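Local structure of putative HTH-type transcriptional regulator PF0864 (2IA0) at residues 74-80 against 123-129; 93-97 against 115-121. The protein probably acts as an AsnC-family transcriptional regulator that binds specific DNA sequences through a winged helix-turn-helix domain and forms dimers through its alpha+beta C-terminal domain. The contacts are given in a common frame with arbitrary orientation. Numbering follows the deposited sequence.

Both contacts lie in the C-terminal alpha+beta domain and share strand 120-127, using its two ends: contact 2 takes in its start at Lys-120 and Ile-121, contact 1 resumes at Ala-123, with one residue between. Their centres are 22 Å apart, and apart from this adjoining sequence the segments of one do not touch those of the other. Contact 1 pairs the central strands 76-84 and 120-127, whereas contact 2 packs helix 91-105 against the turn between strands 110-116 and 120-127. Along the chain, contact 2 is nested within the loop that contact 1 closes. The side chain of Ile-80 in contact 1 is about 9 Å from a bound gold ion.

Contact 1: 74-80 against 123-129; sequences PKHLALI and ALVGKNN
A classic beta bulge interrupts the start of this antiparallel pairing: Lys-75 and His-76 both face Lys-127. Lys-75 has phi/psi of -82/-23°, whereas His-76 (-134/122°) begins the extended strand. Strands 76-80 and 123-127 run at 159° to each other, their axes approaching to 4.7 Å. His-76/Lys-127, Ala-78/Val-125 and Ile-80/Ala-123 are hydrogen-bonded pairs: His-76 N to Lys-127 O is 3.0 Å and Lys-127 N to His-76 O 2.9 Å; Ala-78 N to Val-125 O and Val-125 N to Ala-78 O are both 2.9 Å; Ile-80 N to Ala-123 O is 2.8 Å and Ala-123 N to Ile-80 O 3.0 Å. Leu-77/Gly-126 and Leu-79/Leu-124 are the non-hydrogen-bonded pairs, with CA atoms 4.4 and 4.7 Å apart. Pro-74 CB lies 3.5 Å from Gly-126 CA; a CB on Gly-126 would clash with it. From within the bulge, Lys-75 (chi1 m, chi2 t, chi3 m) brings NZ to 2.8 Å from Asn-128 O, a hydrogen bond; His-76 ND1 bonds weakly to the same oxygen at 3.2 Å. On one face Leu-77 CD2 meets Leu-124 CD2 at 3.7 Å; on the other Ile-80 CD1 meets Val-125 CG2 at 3.8 Å. This is the central strand pair of a ferredoxin-like sheet. Strands 147-154 and 110-116 flank it; helix 132-140 packs on the face of His-76 and Ala-78, while on the other face Leu-79 meets Leu-79 of the second subunit.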
# COMPACT_ATOMS: atom_id res chain seq x y z
N PRO A 74 4.95 -10.17 6.04
CA PRO A 74 4.25 -10.64 7.26
C PRO A 74 3.09 -11.60 6.92
O PRO A 74 2.34 -11.36 5.96
CB PRO A 74 3.71 -9.33 7.87
CG PRO A 74 3.55 -8.40 6.71
CD PRO A 74 4.77 -8.72 5.83
N LYS A 75 2.95 -12.67 7.68
CA LYS A 75 1.94 -13.68 7.35
C LYS A 75 0.54 -13.30 7.84
O LYS A 75 -0.47 -13.80 7.32
CB LYS A 75 2.33 -15.05 7.90
CG LYS A 75 3.70 -15.57 7.44
CD LYS A 75 3.95 -16.96 8.03
CE LYS A 75 4.39 -16.87 9.52
NZ LYS A 75 3.78 -17.93 10.43
N HIS A 76 0.49 -12.44 8.86
CA HIS A 76 -0.75 -12.05 9.52
C HIS A 76 -0.77 -10.56 9.68
O HIS A 76 0.13 -9.97 10.26
CB HIS A 76 -0.93 -12.77 10.86
CG HIS A 76 -1.19 -14.24 10.69
ND1 HIS A 76 -0.41 -15.21 11.28
CD2 HIS A 76 -2.07 -14.90 9.90
CE1 HIS A 76 -0.84 -16.40 10.90
NE2 HIS A 76 -1.84 -16.24 10.06
N LEU A 77 -1.81 -9.97 9.11
CA LEU A 77 -1.96 -8.54 9.04
C LEU A 77 -3.26 -8.15 9.78
O LEU A 77 -4.21 -8.96 9.88
CB LEU A 77 -1.98 -8.14 7.57
CG LEU A 77 -1.36 -6.84 7.07
CD1 LEU A 77 0.15 -6.85 7.17
CD2 LEU A 77 -1.78 -6.62 5.63
N ALA A 78 -3.27 -6.96 10.36
CA ALA A 78 -4.46 -6.42 11.03
C ALA A 78 -4.53 -4.92 10.81
O ALA A 78 -3.50 -4.22 10.76
CB ALA A 78 -4.45 -6.74 12.51
N LEU A 79 -5.74 -4.44 10.61
CA LEU A 79 -5.98 -3.01 10.59
C LEU A 79 -6.48 -2.59 11.98
O LEU A 79 -7.29 -3.26 12.59
CB LEU A 79 -6.99 -2.69 9.49
CG LEU A 79 -7.68 -1.34 9.52
CD1 LEU A 79 -6.71 -0.27 8.96
CD2 LEU A 79 -8.95 -1.43 8.69
N ILE A 80 -5.96 -1.48 12.49
CA ILE A 80 -6.29 -1.00 13.84
C ILE A 80 -6.88 0.39 13.75
O ILE A 80 -6.33 1.25 13.09
CB ILE A 80 -5.02 -0.95 14.70
CG1 ILE A 80 -4.31 -2.32 14.64
CG2 ILE A 80 -5.35 -0.54 16.16
CD1 ILE A 80 -3.15 -2.43 15.53
N ALA A 123 -3.87 2.22 11.64
CA ALA A 123 -2.58 1.54 11.46
C ALA A 123 -2.73 0.17 10.81
O ALA A 123 -3.69 -0.54 11.05
CB ALA A 123 -1.82 1.41 12.77
N LEU A 124 -1.74 -0.20 10.00
CA LEU A 124 -1.68 -1.53 9.44
C LEU A 124 -0.47 -2.24 10.05
O LEU A 124 0.67 -1.77 9.95
CB LEU A 124 -1.64 -1.47 7.92
CG LEU A 124 -2.06 -2.78 7.25
CD1 LEU A 124 -3.61 -2.91 7.15
CD2 LEU A 124 -1.40 -2.91 5.88
N VAL A 125 -0.73 -3.36 10.69
CA VAL A 125 0.32 -4.10 11.38
C VAL A 125 0.50 -5.53 10.86
O VAL A 125 -0.47 -6.28 10.71
CB VAL A 125 0.10 -4.06 12.94
CG1 VAL A 125 1.24 -4.76 13.66
CG2 VAL A 125 -0.01 -2.59 13.43
N GLY A 126 1.74 -5.88 10.57
CA GLY A 126 2.10 -7.23 10.20
C GLY A 126 2.98 -7.97 11.19
O GLY A 126 4.01 -7.46 11.65
N LYS A 127 2.56 -9.18 11.54
CA LYS A 127 3.39 -10.08 12.34
C LYS A 127 3.33 -11.45 11.71
O LYS A 127 2.66 -11.65 10.71
CB LYS A 127 2.92 -10.14 13.80
CG LYS A 127 2.87 -8.81 14.54
CD LYS A 127 4.25 -8.40 14.95
CE LYS A 127 4.29 -6.93 15.32
NZ LYS A 127 5.66 -6.68 15.82
N ASN A 128 4.03 -12.39 12.33
CA ASN A 128 4.09 -13.74 11.80
C ASN A 128 3.10 -14.74 12.42
O ASN A 128 2.76 -15.71 11.76
CB ASN A 128 5.54 -14.23 11.80
CG ASN A 128 6.40 -13.48 10.76
OD1 ASN A 128 5.91 -13.05 9.70
ND2 ASN A 128 7.69 -13.33 11.07
N ASN A 129 2.62 -14.47 13.64
CA ASN A 129 1.53 -15.24 14.28
C ASN A 129 0.37 -14.36 14.74
O ASN A 129 0.31 -13.18 14.41
CB ASN A 129 2.01 -16.02 15.51
CG ASN A 129 3.20 -16.87 15.24
OD1 ASN A 129 4.25 -16.66 15.85
ND2 ASN A 129 3.06 -17.84 14.34

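Contact 2: 93-97 against 115-121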
# COMPACT_ATOMS: atom_id res chain seq x y z
N LEU A 93 -5.22 17.94 21.23
CA LEU A 93 -5.61 16.77 20.45
C LEU A 93 -4.68 16.55 19.23
O LEU A 93 -4.14 15.46 19.04
CB LEU A 93 -7.10 16.85 20.02
CG LEU A 93 -7.72 15.73 19.18
CD1 LEU A 93 -7.55 14.33 19.81
CD2 LEU A 93 -9.17 16.04 18.98
N GLU A 94 -4.49 17.59 18.43
CA GLU A 94 -3.57 17.54 17.29
C GLU A 94 -2.19 17.03 17.72
O GLU A 94 -1.62 16.16 17.05
CB GLU A 94 -3.48 18.91 16.62
CG GLU A 94 -2.53 19.00 15.43
CD GLU A 94 -1.78 20.35 15.39
OE1 GLU A 94 -2.46 21.41 15.34
OE2 GLU A 94 -0.52 20.35 15.41
N ARG A 95 -1.66 17.54 18.84
CA ARG A 95 -0.32 17.17 19.30
C ARG A 95 -0.21 15.77 19.89
O ARG A 95 0.86 15.14 19.80
CB ARG A 95 0.20 18.18 20.32
CG ARG A 95 0.99 19.33 19.74
CD ARG A 95 1.35 20.29 20.86
NE ARG A 95 0.62 21.53 20.65
CZ ARG A 95 0.09 22.30 21.58
NH1 ARG A 95 0.16 22.00 22.86
NH2 ARG A 95 -0.54 23.39 21.18
N TYR A 96 -1.29 15.32 20.51
CA TYR A 96 -1.40 14.00 21.12
C TYR A 96 -1.44 12.90 20.06
O TYR A 96 -0.73 11.91 20.17
CB TYR A 96 -2.64 13.90 22.02
CG TYR A 96 -2.65 12.64 22.85
CD1 TYR A 96 -1.62 12.39 23.76
CD2 TYR A 96 -3.67 11.70 22.74
CE1 TYR A 96 -1.60 11.25 24.53
CE2 TYR A 96 -3.67 10.52 23.52
CZ TYR A 96 -2.62 10.32 24.41
OH TYR A 96 -2.57 9.20 25.17
N ILE A 97 -2.24 13.10 19.03
CA ILE A 97 -2.25 12.23 17.87
C ILE A 97 -0.90 12.13 17.17
O ILE A 97 -0.51 11.02 16.76
CB ILE A 97 -3.39 12.63 16.89
CG1 ILE A 97 -4.74 12.21 17.48
CG2 ILE A 97 -3.20 12.01 15.51
CD1 ILE A 97 -5.89 12.92 16.85
N LYS A 115 -3.97 9.38 9.94
CA LYS A 115 -4.86 10.10 10.82
C LYS A 115 -6.20 10.26 10.07
O LYS A 115 -6.21 10.62 8.89
CB LYS A 115 -4.21 11.45 11.19
CG LYS A 115 -5.04 12.36 12.10
CD LYS A 115 -4.43 13.74 12.13
CE LYS A 115 -5.37 14.68 12.85
NZ LYS A 115 -4.75 15.99 13.14
N SER A 116 -7.30 9.96 10.76
CA SER A 116 -8.64 10.16 10.20
C SER A 116 -9.41 11.16 11.05
O SER A 116 -9.62 10.96 12.25
CB SER A 116 -9.43 8.84 10.10
OG SER A 116 -10.76 9.09 9.67
N GLY A 117 -9.82 12.25 10.41
CA GLY A 117 -10.48 13.36 11.08
C GLY A 117 -9.56 13.99 12.11
O GLY A 117 -8.33 13.98 11.96
N GLU A 118 -10.15 14.53 13.16
CA GLU A 118 -9.37 15.17 14.19
C GLU A 118 -8.94 14.18 15.25
O GLU A 118 -8.00 14.48 15.99
CB GLU A 118 -10.16 16.32 14.84
CG GLU A 118 -10.40 17.54 13.92
CD GLU A 118 -11.28 18.60 14.58
OE1 GLU A 118 -11.70 18.40 15.75
OE2 GLU A 118 -11.56 19.65 13.93
N ASP A 119 -9.60 13.02 15.34
CA ASP A 119 -9.52 12.16 16.53
C ASP A 119 -9.11 10.69 16.40
O ASP A 119 -8.93 10.03 17.43
CB ASP A 119 -10.78 12.28 17.43
CG ASP A 119 -12.13 12.15 16.65
OD1 ASP A 119 -13.15 12.62 17.20
OD2 ASP A 119 -12.20 11.61 15.52
N LYS A 120 -8.93 10.19 15.16
CA LYS A 120 -8.60 8.75 14.93
C LYS A 120 -7.23 8.45 14.30
O LYS A 120 -6.70 9.22 13.51
CB LYS A 120 -9.68 8.06 14.10
CG LYS A 120 -11.07 8.31 14.61
CD LYS A 120 -12.08 7.34 14.03
CE LYS A 120 -13.48 7.87 14.31
NZ LYS A 120 -13.44 9.34 14.06
N ILE A 121 -6.67 7.30 14.67
CA ILE A 121 -5.42 6.81 14.06
C ILE A 121 -5.72 5.46 13.48
O ILE A 121 -6.33 4.62 14.13
CB ILE A 121 -4.25 6.68 15.05
CG1 ILE A 121 -3.92 8.02 15.68
CG2 ILE A 121 -2.98 6.14 14.37
CD1 ILE A 121 -4.13 8.00 17.19
O HOH W 1 -2.24 15.40 14.34
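Ile-97 is the centre of this contact, with 101 Å² of its surface buried, well ahead of Lys-115 (47 Å²) and Leu-93 (44 Å²). Its CA-to-CB bond points toward segment 115-121, and in the m,t rotamer its two ends reach different parts of the hairpin: CG2 lies 4.1 Å from Ile-121 CG1 and 3.9 Å from Lys-115 CG, while CD1 approaches Asp-119 CA at 3.7 Å. Leu-93 stands one helical turn earlier on the same side, as the bond from Ile-97 N to Leu-93 O (3.0 Å) attests. Its CG comes within 3.4 Å of Glu-118 O and its CD2 within 4.4 Å of Asp-119 CB, so it packs on the turn itself. Lys-115, with all four chi angles near t, extends its aliphatic stem past Ile-97. No direct hydrogen bond joins the segments, but water 1 bridges them: it accepts from Lys-115 NZ at 2.8 Å and donates to Glu-94 O at 2.9 Å. The turn is closed by two backbone bonds, Ser-116 N to Lys-120 O (2.9 Å) and Lys-120 N to Ser-116 O (3.1 Å), and passes through Gly-117 at positive phi (62°). Lys-115 also pairs with a strand of the second subunit, extending the sheet across the interface. Helix 91-105 joins parallel strands 76-84 and 110-116, with 120-127 between: a split beta-alpha-beta crossover, packed on hairpin 110-127, as in ferredoxin-like AsnC-family C-terminal domains.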